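Local coordinates for protein tryptophan halogenase (Shewanella frigidimarina, PDB 2PYX) that probably acts as an FAD-dependent tryptophan halogenase, a flavoprotein of the monooxygenase type, at residues A[29-34]-A[41-46]; A[336-341]-A[395-400]; A[403-408]-A[431-436]. All blocks are in the same frame, centred on the assembly; numbering follows the deposited sequence.

Contact 1 of 3, residues A[29-34]-A[41-46]; sequences EHNVDK and PKLNIT
In both H30 and N31 the CG atom stands anti to the carbonyl carbon (chi1 -68° in each), and from there the imidazole and the carboxamide meet the chain at P41, K42 and L43. The two segments belong to the beta-alpha-beta crossover of a Rossmann-type FAD-binding fold: helix 16-31 ends here, and the chain passes through the short hairpin of strands 32-33 and 36-37 before entering strand 44-49. N31 reads the backbone of L43 with both ends of its amide. OD1 takes the N-H of L43 on an in-plane lone pair, at 3.0 Å and nearly straight (170°), while ND2 donates to L43 O at 2.9 Å from a position tilted out of the carbonyl plane. P41 CB sits over the face of this amide, 3.4 Å from N31 CG. Two bonds and a packed face together fix the rotation of the group. An alanine here would probably leave L43 N and L43 O without these partners in a buried place and take away the flat surface under P41. K42 reaches across to H30 with one bend, at chi3, and NZ donates to H30 ND1 at 2.9 Å, close to the ring plane. Because H30 NE2 bonds A376 O, the pattern is consistent with a neutral imidazole protonated at NE2. L43 CD1 packs 3.8 Å from H30 CB, and L379 touches the side chains of H30, K42 and L43. One water joins the backbones, donating to H30 O at 2.7 Å and accepting from K42 N at 2.9 Å.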
ATOM      1  N   GLU A  29     -14.170  -8.139  14.337  1.00 10.86           N
ATOM      2  CA  GLU A  29     -13.857  -7.466  15.600  1.00 11.11           C
ATOM      3  C   GLU A  29     -15.030  -7.479  16.575  1.00 10.91           C
ATOM      4  O   GLU A  29     -14.804  -7.636  17.766  1.00 13.66           O
ATOM      5  CB  GLU A  29     -13.361  -6.030  15.362  1.00 11.01           C
ATOM      6  CG  GLU A  29     -13.102  -5.217  16.592  1.00 14.47           C
ATOM      7  CD  GLU A  29     -11.952  -5.718  17.443  1.00 21.54           C
ATOM      8  OE1 GLU A  29     -11.253  -6.692  17.087  1.00 17.84           O
ATOM      9  OE2 GLU A  29     -11.750  -5.124  18.520  1.00 25.44           O
ATOM     10  N   HIS A  30     -16.255  -7.306  16.068  1.00 10.22           N
ATOM     11  CA  HIS A  30     -17.409  -7.118  16.965  1.00 10.00           C
ATOM     12  C   HIS A  30     -18.365  -8.299  17.097  1.00 11.14           C
ATOM     13  O   HIS A  30     -19.036  -8.428  18.118  1.00 12.74           O
ATOM     14  CB  HIS A  30     -18.192  -5.878  16.537  1.00 11.60           C
ATOM     15  CG  HIS A  30     -17.408  -4.628  16.771  1.00 10.97           C
ATOM     16  ND1 HIS A  30     -17.294  -4.051  18.015  1.00 13.23           N
ATOM     17  CD2 HIS A  30     -16.592  -3.933  15.947  1.00 13.45           C
ATOM     18  CE1 HIS A  30     -16.475  -3.016  17.932  1.00 12.13           C
ATOM     19  NE2 HIS A  30     -16.009  -2.937  16.696  1.00 12.76           N
ATOM     20  N   ASN A  31     -18.396  -9.145  16.080  1.00  9.61           N
ATOM     21  CA  ASN A  31     -19.418 -10.194  15.953  1.00 10.69           C
ATOM     22  C   ASN A  31     -18.927 -11.635  16.102  1.00 12.73           C
ATOM     23  O   ASN A  31     -19.753 -12.540  16.111  1.00 12.87           O
ATOM     24  CB  ASN A  31     -20.133 -10.031  14.616  1.00  9.76           C
ATOM     25  CG  ASN A  31     -20.973  -8.765  14.548  1.00 10.68           C
ATOM     26  OD1 ASN A  31     -21.062  -8.001  15.529  1.00 11.26           O
ATOM     27  ND2 ASN A  31     -21.639  -8.550  13.402  1.00 11.79           N
ATOM     28  N   VAL A  32     -17.612 -11.835  16.233  1.00 12.56           N
ATOM     29  CA  VAL A  32     -16.976 -13.174  16.213  1.00 14.29           C
ATOM     30  C   VAL A  32     -16.050 -13.339  17.425  1.00 16.04           C
ATOM     31  O   VAL A  32     -15.345 -12.403  17.825  1.00 16.38           O
ATOM     32  CB  VAL A  32     -16.141 -13.351  14.944  1.00 16.39           C
ATOM     33  CG1 VAL A  32     -15.407 -14.672  14.954  1.00 17.60           C
ATOM     34  CG2 VAL A  32     -17.003 -13.228  13.742  1.00 15.78           C
ATOM     35  N   ASP A  33     -16.080 -14.524  18.035  1.00 13.93           N
ATOM     36  CA  ASP A  33     -15.181 -14.899  19.125  1.00 17.02           C
ATOM     37  C   ASP A  33     -14.684 -16.301  18.788  1.00 18.06           C
ATOM     38  O   ASP A  33     -15.483 -17.204  18.545  1.00 17.35           O
ATOM     39  CB  ASP A  33     -15.891 -14.892  20.485  1.00 16.61           C
ATOM     40  CG  ASP A  33     -14.928 -15.047  21.693  1.00 14.95           C
ATOM     41  OD1 ASP A  33     -13.761 -14.531  21.589  1.00 32.85           O
ATOM     42  OD2 ASP A  33     -15.322 -15.580  22.766  1.00 18.80           O
ATOM     43  N   LYS A  34     -13.363 -16.453  18.759  1.00 20.35           N
ATOM     44  CA  LYS A  34     -12.707 -17.744  18.470  1.00 22.98           C
ATOM     45  C   LYS A  34     -13.263 -18.369  17.202  1.00 22.68           C
ATOM     46  O   LYS A  34     -13.547 -19.575  17.163  1.00 24.34           O
ATOM     47  CB  LYS A  34     -12.884 -18.704  19.639  1.00 22.93           C
ATOM     48  CG  LYS A  34     -12.326 -18.245  20.974  1.00 25.44           C
ATOM     49  CD  LYS A  34     -12.857 -19.137  22.117  1.00 27.69           C
ATOM     50  N   PRO A  41     -25.593 -10.824  17.083  1.00 19.65           N
ATOM     51  CA  PRO A  41     -24.359 -10.034  17.034  1.00 18.35           C
ATOM     52  C   PRO A  41     -24.574  -8.550  17.273  1.00 15.64           C
ATOM     53  O   PRO A  41     -25.665  -8.017  17.052  1.00 16.72           O
ATOM     54  CB  PRO A  41     -23.872 -10.264  15.618  1.00 21.59           C
ATOM     55  CG  PRO A  41     -25.095 -10.488  14.837  1.00 27.73           C
ATOM     56  CD  PRO A  41     -26.067 -11.184  15.734  1.00 21.87           C
ATOM     57  N   LYS A  42     -23.502  -7.894  17.709  1.00 12.28           N
ATOM     58  CA  LYS A  42     -23.547  -6.476  17.949  1.00 11.97           C
ATOM     59  C   LYS A  42     -23.952  -5.677  16.724  1.00 12.71           C
ATOM     60  O   LYS A  42     -24.840  -4.807  16.807  1.00 13.10           O
ATOM     61  CB  LYS A  42     -22.180  -5.961  18.441  1.00 10.91           C
ATOM     62  CG  LYS A  42     -22.219  -4.518  18.924  1.00 14.05           C
ATOM     63  CD  LYS A  42     -20.837  -3.955  19.208  1.00 12.78           C
ATOM     64  CE  LYS A  42     -20.115  -4.651  20.288  1.00 16.21           C
ATOM     65  NZ  LYS A  42     -18.753  -4.003  20.557  1.00 16.10           N
ATOM     66  N   LEU A  43     -23.251  -5.901  15.609  1.00 11.30           N
ATOM     67  CA  LEU A  43     -23.385  -5.068  14.443  1.00 10.92           C
ATOM     68  C   LEU A  43     -24.203  -5.765  13.371  1.00 11.19           C
ATOM     69  O   LEU A  43     -24.008  -6.959  13.102  1.00 12.83           O
ATOM     70  CB  LEU A  43     -22.028  -4.741  13.799  1.00 10.99           C
ATOM     71  CG  LEU A  43     -21.021  -4.021  14.696  1.00 11.11           C
ATOM     72  CD1 LEU A  43     -19.786  -3.711  13.880  1.00 10.19           C
ATOM     73  CD2 LEU A  43     -21.601  -2.767  15.305  1.00 13.17           C
ATOM     74  N   ASN A  44     -25.052  -4.979  12.735  1.00 12.44           N
ATOM     75  CA  ASN A  44     -25.811  -5.416  11.573  0.50 11.94           C
ATOM     76  C   ASN A  44     -25.210  -4.695  10.383  1.00 11.74           C
ATOM     77  O   ASN A  44     -25.427  -3.495  10.183  1.00 12.36           O
ATOM     78  CB  ASN A  44     -27.301  -5.087  11.722  0.50 12.96           C
ATOM     79  CG  ASN A  44     -28.141  -5.626  10.562  0.50 10.02           C
ATOM     80  OD1 ASN A  44     -27.798  -6.633   9.955  0.50 15.10           O
ATOM     81  ND2 ASN A  44     -29.238  -4.932  10.247  0.50 15.99           N
ATOM     82  N   ILE A  45     -24.403  -5.427   9.622  1.00 12.14           N
ATOM     83  CA  ILE A  45     -23.633  -4.852   8.530  1.00 11.72           C
ATOM     84  C   ILE A  45     -24.240  -5.256   7.180  1.00 12.38           C
ATOM     85  O   ILE A  45     -24.432  -6.442   6.918  1.00 11.89           O
ATOM     86  CB  ILE A  45     -22.181  -5.341   8.592  1.00 12.25           C
ATOM     87  CG1 ILE A  45     -21.521  -5.039   9.938  1.00 12.09           C
ATOM     88  CG2 ILE A  45     -21.373  -4.736   7.430  1.00 11.97           C
ATOM     89  CD1 ILE A  45     -20.321  -5.902  10.163  1.00 12.13           C
ATOM     90  N   THR A  46     -24.572  -4.264   6.362  1.00 11.06           N
ATOM     91  CA  THR A  46     -25.086  -4.460   5.020  1.00 13.13           C
ATOM     92  C   THR A  46     -24.156  -3.761   4.031  1.00 12.60           C
ATOM     93  O   THR A  46     -23.798  -2.592   4.220  1.00 13.56           O
ATOM     94  CB  THR A  46     -26.511  -3.880   4.895  1.00 14.15           C
ATOM     95  OG1 THR A  46     -27.391  -4.512   5.845  1.00 13.79           O
ATOM     96  CG2 THR A  46     -27.067  -4.042   3.460  1.00 17.08           C
TER
HETATM   97  O   HOH W   1     -21.395  -9.576  18.784  1.00 13.91           O
HETATM   98  O   HOH W   2     -18.122  -7.278  20.571  1.00 16.23           O

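Contact 2 of 3, residues A[336-341]-A[395-400]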
ATOM      1  N   PRO A 336      -4.472  13.303  -8.609  1.00 13.39           N
ATOM      2  CA  PRO A 336      -3.927  12.702  -7.388  1.00  9.77           C
ATOM      3  C   PRO A 336      -4.185  13.638  -6.204  1.00  9.30           C
ATOM      4  O   PRO A 336      -3.980  14.844  -6.304  1.00 10.05           O
ATOM      5  CB  PRO A 336      -2.420  12.624  -7.660  1.00 11.06           C
ATOM      6  CG  PRO A 336      -2.168  13.667  -8.622  1.00  9.83           C
ATOM      7  CD  PRO A 336      -3.384  13.696  -9.517  1.00 11.64           C
ATOM      8  N   GLY A 337      -4.633  13.075  -5.083  1.00  8.60           N
ATOM      9  CA  GLY A 337      -4.901  13.877  -3.896  1.00 10.45           C
ATOM     10  C   GLY A 337      -5.820  13.166  -2.958  1.00  8.59           C
ATOM     11  O   GLY A 337      -6.046  11.967  -3.095  1.00  9.17           O
ATOM     12  N   TYR A 338      -6.265  13.906  -1.954  1.00  8.18           N
ATOM     13  CA  TYR A 338      -7.058  13.324  -0.899  1.00 10.46           C
ATOM     14  C   TYR A 338      -8.080  14.302  -0.382  1.00  7.82           C
ATOM     15  O   TYR A 338      -7.917  15.513  -0.436  1.00 10.29           O
ATOM     16  CB  TYR A 338      -6.177  12.769   0.215  1.00  9.64           C
ATOM     17  CG  TYR A 338      -5.310  13.787   0.896  1.00  9.85           C
ATOM     18  CD1 TYR A 338      -4.063  14.127   0.394  1.00 11.23           C
ATOM     19  CD2 TYR A 338      -5.701  14.367   2.094  1.00 11.99           C
ATOM     20  CE1 TYR A 338      -3.266  15.077   1.025  1.00 10.83           C
ATOM     21  CE2 TYR A 338      -4.895  15.310   2.725  1.00 12.06           C
ATOM     22  CZ  TYR A 338      -3.664  15.656   2.188  1.00 12.87           C
ATOM     23  OH  TYR A 338      -2.833  16.564   2.845  1.00 14.16           O
ATOM     24  N   ARG A 339      -9.161  13.726   0.124  1.00 10.57           N
ATOM     25  CA  ARG A 339     -10.200  14.537   0.716  1.00  9.49           C
ATOM     26  C   ARG A 339      -9.711  15.148   2.016  1.00 11.22           C
ATOM     27  O   ARG A 339      -8.930  14.538   2.734  1.00  9.56           O
ATOM     28  CB  ARG A 339     -11.449  13.694   0.955  1.00 10.44           C
ATOM     29  CG  ARG A 339     -12.108  13.174  -0.305  1.00 10.37           C
ATOM     30  CD  ARG A 339     -12.924  14.249  -0.988  1.00 10.91           C
ATOM     31  NE  ARG A 339     -13.209  13.837  -2.345  1.00 12.01           N
ATOM     32  CZ  ARG A 339     -13.849  14.564  -3.245  1.00 13.58           C
ATOM     33  NH1 ARG A 339     -14.309  15.751  -2.942  1.00 12.41           N
ATOM     34  NH2 ARG A 339     -14.029  14.080  -4.461  1.00 17.01           N
ATOM     35  N   ALA A 340     -10.157  16.354   2.350  1.00 10.61           N
ATOM     36  CA  ALA A 340      -9.594  17.034   3.515  1.00 10.97           C
ATOM     37  C   ALA A 340      -9.798  16.260   4.846  1.00 11.52           C
ATOM     38  O   ALA A 340      -9.006  16.407   5.778  1.00 11.76           O
ATOM     39  CB  ALA A 340     -10.193  18.426   3.612  1.00 12.73           C
ATOM     40  N   LYS A 341     -10.911  15.526   4.922  1.00 10.64           N
ATOM     41  CA  LYS A 341     -11.264  14.656   6.036  1.00 10.31           C
ATOM     42  C   LYS A 341     -11.695  13.319   5.436  1.00  9.01           C
ATOM     43  O   LYS A 341     -12.214  13.312   4.317  1.00 10.86           O
ATOM     44  CB  LYS A 341     -12.479  15.261   6.781  1.00 12.67           C
ATOM     45  CG  LYS A 341     -12.221  16.516   7.549  1.00 15.61           C
ATOM     46  CD  LYS A 341     -13.465  17.320   7.830  1.00 21.35           C
ATOM     47  CE  LYS A 341     -14.159  16.891   9.031  1.00 27.25           C
ATOM     48  NZ  LYS A 341     -15.195  17.936   9.398  1.00 17.83           N
ATOM     49  N   GLU A 395      -7.576  13.589  12.291  1.00  7.55           N
ATOM     50  CA  GLU A 395      -6.256  14.140  12.524  0.50  8.64           C
ATOM     51  C   GLU A 395      -5.211  13.103  12.109  1.00  8.61           C
ATOM     52  O   GLU A 395      -4.215  13.427  11.431  1.00  8.65           O
ATOM     53  CB  GLU A 395      -6.105  14.509  13.985  0.50 10.73           C
ATOM     54  CG  GLU A 395      -4.719  14.925  14.356  0.50  9.03           C
ATOM     55  CD  GLU A 395      -4.672  15.446  15.749  0.50 16.62           C
ATOM     56  OE1 GLU A 395      -4.795  14.627  16.669  0.50 18.71           O
ATOM     57  OE2 GLU A 395      -4.537  16.672  15.918  0.50 23.49           O
ATOM     58  N   ARG A 396      -5.415  11.842  12.492  1.00  7.53           N
ATOM     59  CA  ARG A 396      -4.446  10.789  12.144  1.00  8.15           C
ATOM     60  C   ARG A 396      -4.425  10.566  10.640  1.00  7.11           C
ATOM     61  O   ARG A 396      -3.342  10.400  10.047  1.00  8.20           O
ATOM     62  CB  ARG A 396      -4.736   9.449  12.859  1.00  8.30           C
ATOM     63  CG  ARG A 396      -3.718   8.362  12.621  1.00  9.30           C
ATOM     64  CD  ARG A 396      -2.311   8.654  13.127  1.00 11.66           C
ATOM     65  NE  ARG A 396      -2.271   8.881  14.581  1.00 11.54           N
ATOM     66  CZ  ARG A 396      -2.437   7.946  15.515  1.00 11.26           C
ATOM     67  NH1 ARG A 396      -2.659   6.700  15.217  1.00 11.44           N
ATOM     68  NH2 ARG A 396      -2.379   8.286  16.793  1.00 15.67           N
ATOM     69  N   TYR A 397      -5.598  10.575  10.023  1.00  8.03           N
ATOM     70  CA  TYR A 397      -5.719  10.471   8.555  1.00  6.82           C
ATOM     71  C   TYR A 397      -4.930  11.557   7.844  1.00  8.31           C
ATOM     72  O   TYR A 397      -4.172  11.279   6.875  1.00  9.23           O
ATOM     73  CB  TYR A 397      -7.187  10.527   8.200  1.00  8.29           C
ATOM     74  CG  TYR A 397      -7.541  10.890   6.801  1.00  7.42           C
ATOM     75  CD1 TYR A 397      -7.694   9.911   5.830  1.00  8.03           C
ATOM     76  CD2 TYR A 397      -7.777  12.200   6.440  1.00  8.78           C
ATOM     77  CE1 TYR A 397      -8.065  10.245   4.501  1.00  8.32           C
ATOM     78  CE2 TYR A 397      -8.144  12.540   5.144  1.00  9.19           C
ATOM     79  CZ  TYR A 397      -8.251  11.560   4.164  1.00  7.98           C
ATOM     80  OH  TYR A 397      -8.647  11.861   2.857  1.00 10.46           O
ATOM     81  N   GLN A 398      -5.051  12.783   8.357  1.00  8.61           N
ATOM     82  CA  GLN A 398      -4.312  13.929   7.798  1.00  8.40           C
ATOM     83  C   GLN A 398      -2.790  13.744   7.974  1.00  8.21           C
ATOM     84  O   GLN A 398      -1.977  14.044   7.059  1.00 10.22           O
ATOM     85  CB  GLN A 398      -4.820  15.204   8.450  1.00  9.17           C
ATOM     86  CG  GLN A 398      -6.213  15.549   7.977  1.00  8.53           C
ATOM     87  CD  GLN A 398      -6.998  16.438   8.926  1.00 10.75           C
ATOM     88  OE1 GLN A 398      -6.476  16.868   9.975  1.00 13.64           O
ATOM     89  NE2 GLN A 398      -8.272  16.705   8.562  1.00 11.95           N
ATOM     90  N   GLN A 399      -2.368  13.244   9.133  1.00  8.24           N
ATOM     91  CA  GLN A 399      -0.950  12.916   9.375  0.50  8.63           C
ATOM     92  C   GLN A 399      -0.485  11.867   8.338  1.00  8.26           C
ATOM     93  O   GLN A 399       0.579  11.977   7.735  1.00  8.56           O
ATOM     94  CB  GLN A 399      -0.727  12.343  10.776  0.50 11.39           C
ATOM     95  CG  GLN A 399      -0.955  13.311  11.942  0.50  7.81           C
ATOM     96  CD  GLN A 399       0.146  14.351  12.148  0.50 11.36           C
ATOM     97  OE1 GLN A 399       1.126  14.429  11.399  0.50  9.74           O
ATOM     98  NE2 GLN A 399      -0.015  15.147  13.207  0.50 16.60           N
ATOM     99  N   HIS A 400      -1.269  10.820   8.161  1.00  8.30           N
ATOM    100  CA  HIS A 400      -0.926   9.757   7.182  1.00  7.06           C
ATOM    101  C   HIS A 400      -0.753  10.294   5.791  1.00  7.55           C
ATOM    102  O   HIS A 400       0.238   9.968   5.121  1.00  8.62           O
ATOM    103  CB  HIS A 400      -1.957   8.659   7.165  1.00  7.30           C
ATOM    104  CG  HIS A 400      -1.926   7.785   8.383  1.00  8.21           C
ATOM    105  ND1 HIS A 400      -0.780   7.538   9.110  1.00  9.71           N
ATOM    106  CD2 HIS A 400      -2.907   7.033   8.945  1.00 10.05           C
ATOM    107  CE1 HIS A 400      -1.070   6.683  10.088  1.00 10.19           C
ATOM    108  NE2 HIS A 400      -2.355   6.373  10.015  1.00  9.37           N
TER
HETATM  109  O   HOH W   3      -2.690  16.261   5.532  1.00 20.22           O
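Y397 reaches from helix 383-413 with its phenol end against the backbone of 338-341, and Y338 crosses it obliquely from the strand. The Y397 OH donates to R339 O at 2.7 Å, 21° out of the carbonyl plane, and this oxygen lies at the edge of the Y397 ring, near its plane. The same hydroxyl touches Y338 CB at 3.7 Å and meets the Y338 ring at its edge, so the two tyrosines do not stack on each other; their carbons come no nearer than 4.3 Å, between Y338 CD2 and Y397 CE2. W401, one helical turn on, links them instead, stacked with Y338 and edge-to-face with Y397. Further along the Y397 ring, CE2 lies 3.6 Å from K341 C, in the peptide chain that turns past it. The contact thus lays helix 383-413 against the middle strand of a small antiparallel sheet, in which 337-339 runs between 244-246 and 355-356. Y397 OH also makes a weak bond to A354 O, beside that last strand. Q398, with CG anti to the carbonyl carbon (chi1 -71°) and an extended chain beyond it, carries its amide to A340, where NE2 donates to A340 O at 2.9 Å. The K341 side chain runs alongside that of Q398 and points the same way, CG lying 4.1 Å from Q398 NE2, while its ammonium group bonds Q344. At the other end of the interface a water donates to Q398 O at 2.8 Å and lies 2.7 Å from Y338 OH.

Contact 3 of 3, residues A[403-408]-A[431-436]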
ATOM      1  N   GLN A 403       2.369  12.313   5.382  1.00  8.00           N
ATOM      2  CA  GLN A 403       3.503  11.415   5.347  1.00  7.38           C
ATOM      3  C   GLN A 403       3.604  10.715   4.015  1.00  7.62           C
ATOM      4  O   GLN A 403       4.723  10.553   3.489  1.00  8.70           O
ATOM      5  CB  GLN A 403       3.429  10.380   6.448  1.00  8.22           C
ATOM      6  CG  GLN A 403       4.756   9.695   6.618  1.00 11.77           C
ATOM      7  CD  GLN A 403       4.748   8.488   7.505  1.00 11.78           C
ATOM      8  OE1 GLN A 403       3.923   7.586   7.369  1.00 11.23           O
ATOM      9  NE2 GLN A 403       5.779   8.421   8.385  1.00 14.97           N
ATOM     10  N   ILE A 404       2.478  10.288   3.443  1.00  7.22           N
ATOM     11  CA  ILE A 404       2.503   9.581   2.156  1.00  7.78           C
ATOM     12  C   ILE A 404       3.037  10.542   1.096  1.00  7.88           C
ATOM     13  O   ILE A 404       3.915  10.209   0.314  1.00  8.16           O
ATOM     14  CB  ILE A 404       1.091   9.088   1.792  1.00  7.83           C
ATOM     15  CG1 ILE A 404       0.705   7.888   2.646  1.00 11.03           C
ATOM     16  CG2 ILE A 404       1.023   8.771   0.312  1.00 10.42           C
ATOM     17  CD1 ILE A 404      -0.746   7.627   2.691  1.00 11.48           C
ATOM     18  N   ILE A 405       2.515  11.763   1.044  1.00  7.46           N
ATOM     19  CA  ILE A 405       2.925  12.688   0.005  1.00  7.89           C
ATOM     20  C   ILE A 405       4.430  12.986   0.133  1.00  8.42           C
ATOM     21  O   ILE A 405       5.204  12.985  -0.846  1.00  8.95           O
ATOM     22  CB  ILE A 405       2.085  13.961  -0.018  1.00  9.18           C
ATOM     23  CG1 ILE A 405       0.614  13.647  -0.304  1.00  8.55           C
ATOM     24  CG2 ILE A 405       2.647  14.950  -1.073  1.00 11.04           C
ATOM     25  CD1 ILE A 405       0.393  12.895  -1.585  1.00 11.40           C
ATOM     26  N   ASP A 406       4.866  13.215   1.362  1.00  7.53           N
ATOM     27  CA  ASP A 406       6.253  13.566   1.582  1.00  7.04           C
ATOM     28  C   ASP A 406       7.165  12.382   1.261  1.00  8.51           C
ATOM     29  O   ASP A 406       8.237  12.546   0.668  1.00  8.94           O
ATOM     30  CB  ASP A 406       6.491  13.976   3.049  1.00  6.29           C
ATOM     31  CG  ASP A 406       5.957  15.348   3.371  1.00 10.15           C
ATOM     32  OD1 ASP A 406       5.424  16.060   2.481  1.00 13.14           O
ATOM     33  OD2 ASP A 406       6.094  15.728   4.584  1.00 16.42           O
ATOM     34  N   PHE A 407       6.759  11.189   1.677  1.00  6.17           N
ATOM     35  CA  PHE A 407       7.581   9.998   1.450  1.00  7.35           C
ATOM     36  C   PHE A 407       7.701   9.716  -0.051  1.00  8.03           C
ATOM     37  O   PHE A 407       8.791   9.433  -0.558  1.00  8.05           O
ATOM     38  CB  PHE A 407       7.043   8.773   2.209  1.00  8.53           C
ATOM     39  CG  PHE A 407       7.914   7.547   2.063  1.00  7.69           C
ATOM     40  CD1 PHE A 407       9.276   7.614   2.283  1.00  7.82           C
ATOM     41  CD2 PHE A 407       7.368   6.336   1.678  1.00  9.01           C
ATOM     42  CE1 PHE A 407      10.083   6.470   2.154  1.00  8.69           C
ATOM     43  CE2 PHE A 407       8.157   5.198   1.565  1.00  8.45           C
ATOM     44  CZ  PHE A 407       9.510   5.274   1.798  1.00  9.05           C
ATOM     45  N   LEU A 408       6.578   9.766  -0.762  1.00  6.87           N
ATOM     46  CA  LEU A 408       6.627   9.570  -2.220  1.00  7.00           C
ATOM     47  C   LEU A 408       7.475  10.629  -2.877  1.00  7.35           C
ATOM     48  O   LEU A 408       8.346  10.333  -3.675  1.00  8.05           O
ATOM     49  CB  LEU A 408       5.231   9.564  -2.806  1.00  6.69           C
ATOM     50  CG  LEU A 408       4.534   8.203  -2.789  1.00  8.53           C
ATOM     51  CD1 LEU A 408       4.480   7.529  -1.421  1.00 10.55           C
ATOM     52  CD2 LEU A 408       3.140   8.310  -3.406  1.00  8.29           C
ATOM     53  N   SER A 431       7.388  22.624  -5.704  1.00  9.99           N
ATOM     54  CA  SER A 431       6.808  21.299  -5.790  1.00  8.46           C
ATOM     55  C   SER A 431       7.111  20.448  -4.569  1.00  8.47           C
ATOM     56  O   SER A 431       6.680  19.308  -4.525  1.00  8.09           O
ATOM     57  CB  SER A 431       7.313  20.571  -7.057  1.00  7.91           C
ATOM     58  OG  SER A 431       8.633  20.058  -6.915  1.00  8.92           O
ATOM     59  N   ILE A 432       7.851  20.999  -3.600  1.00  9.25           N
ATOM     60  CA  ILE A 432       8.301  20.258  -2.416  1.00  8.51           C
ATOM     61  C   ILE A 432       7.554  20.762  -1.187  1.00  7.96           C
ATOM     62  O   ILE A 432       7.678  21.935  -0.856  1.00 10.49           O
ATOM     63  CB  ILE A 432       9.784  20.443  -2.175  1.00  8.40           C
ATOM     64  CG1 ILE A 432      10.595  20.022  -3.411  1.00  8.41           C
ATOM     65  CG2 ILE A 432      10.165  19.585  -0.947  1.00 10.21           C
ATOM     66  CD1 ILE A 432      12.052  20.342  -3.374  1.00 11.94           C
ATOM     67  N   PRO A 433       6.762  19.890  -0.542  1.00  8.25           N
ATOM     68  CA  PRO A 433       6.068  20.351   0.675  1.00 10.11           C
ATOM     69  C   PRO A 433       7.000  20.959   1.719  1.00  9.49           C
ATOM     70  O   PRO A 433       8.101  20.481   1.878  1.00  9.31           O
ATOM     71  CB  PRO A 433       5.358  19.105   1.161  1.00 11.66           C
ATOM     72  CG  PRO A 433       5.170  18.261  -0.072  1.00 10.92           C
ATOM     73  CD  PRO A 433       6.388  18.515  -0.884  1.00  9.94           C
ATOM     74  N   ASP A 434       6.537  21.985   2.422  1.00 11.79           N
ATOM     75  CA  ASP A 434       7.377  22.601   3.417  1.00  9.81           C
ATOM     76  C   ASP A 434       7.841  21.585   4.449  1.00  9.57           C
ATOM     77  O   ASP A 434       8.972  21.673   4.922  1.00 10.94           O
ATOM     78  CB  ASP A 434       6.601  23.689   4.167  1.00 13.36           C
ATOM     79  CG  ASP A 434       6.270  24.871   3.324  1.00 17.97           C
ATOM     80  OD1 ASP A 434       6.890  25.091   2.262  1.00 23.29           O
ATOM     81  OD2 ASP A 434       5.380  25.632   3.801  1.00 24.99           O
ATOM     82  N   SER A 435       6.970  20.655   4.839  1.00  9.99           N
ATOM     83  CA  SER A 435       7.354  19.641   5.829  1.00  9.84           C
ATOM     84  C   SER A 435       8.544  18.811   5.336  1.00 10.37           C
ATOM     85  O   SER A 435       9.501  18.505   6.096  1.00 12.40           O
ATOM     86  CB  SER A 435       6.147  18.749   6.146  1.00 12.26           C
ATOM     87  OG  SER A 435       5.563  18.288   4.934  1.00 11.46           O
ATOM     88  N   LEU A 436       8.525  18.459   4.055  1.00  9.01           N
ATOM     89  CA  LEU A 436       9.633  17.684   3.472  1.00  8.84           C
ATOM     90  C   LEU A 436      10.866  18.547   3.307  1.00  8.11           C
ATOM     91  O   LEU A 436      11.993  18.078   3.517  1.00  9.48           O
ATOM     92  CB  LEU A 436       9.240  17.101   2.120  1.00  7.96           C
ATOM     93  CG  LEU A 436      10.306  16.226   1.436  1.00 10.64           C
ATOM     94  CD1 LEU A 436      10.782  15.041   2.282  1.00  9.92           C
ATOM     95  CD2 LEU A 436       9.779  15.711   0.121  1.00 10.80           C
TER
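The carboxylate of D406 is the flat group of this contact: L436 CB lies over one face, 3.9 Å from D406 CG, and S435 OG approaches the edge near the plane. P433 CB stands beyond the oxygen OD1 at 3.3 Å, somewhat out of the plane on the same side as L436, and no atom of 431-436 lies over the opposite face. This is helix-to-helix packing in which the start of helix 434-443, with P433 at its N-cap position, rests against the C-terminal third of the long helix 383-413. S435 OG donates to D406 OD2 at 2.6 Å, on the syn lone pair of OD2, the side of OD1. The hydroxyl is set for this by a chi1 of 50°, which puts OG between the backbone N and the carbonyl carbon of S435. The acidic group lies next to the first turn of helix 434-443, where the positive end of the helix dipole would probably favour its negative charge. The side chain of D406 runs antiparallel to that of P433 and to that of L436 as it passes them, its flat end among their carbons. Beside it, I405 CG2 touches P433 CG at 4.3 Å, and both of these side chains also pack on V250 of helix 248-251. The side chain of I405 is about 11 Å from that of E361, a predicted L-tryptophan-binding residue. L436, with CG anti to its backbone N (chi1 -178°), also touches K409, and its CD2 lies 3.6 Å from D406 O.

How the contacts relate
Contacts 2 and 3 both use helix 383-413, at adjoining places with centres about 13 Å apart, whereas contact 1 lies about 28 and 39 Å from their centres, in the Rossmann-type part of the chain. Contact 2 is the surface one of the three; contacts 1 and 3 are partly buried. Their chemistry differs with their place. Contact 1 joins a helix end to a nearby strand entry, amide to backbone and lysine to imidazole, with water in between. Contact 2 sets helix side chains on the carbonyls of a small sheet. Contact 3, between helices, has a single hydrogen bond, from hydroxyl to carboxylate, among proline and leucine carbons.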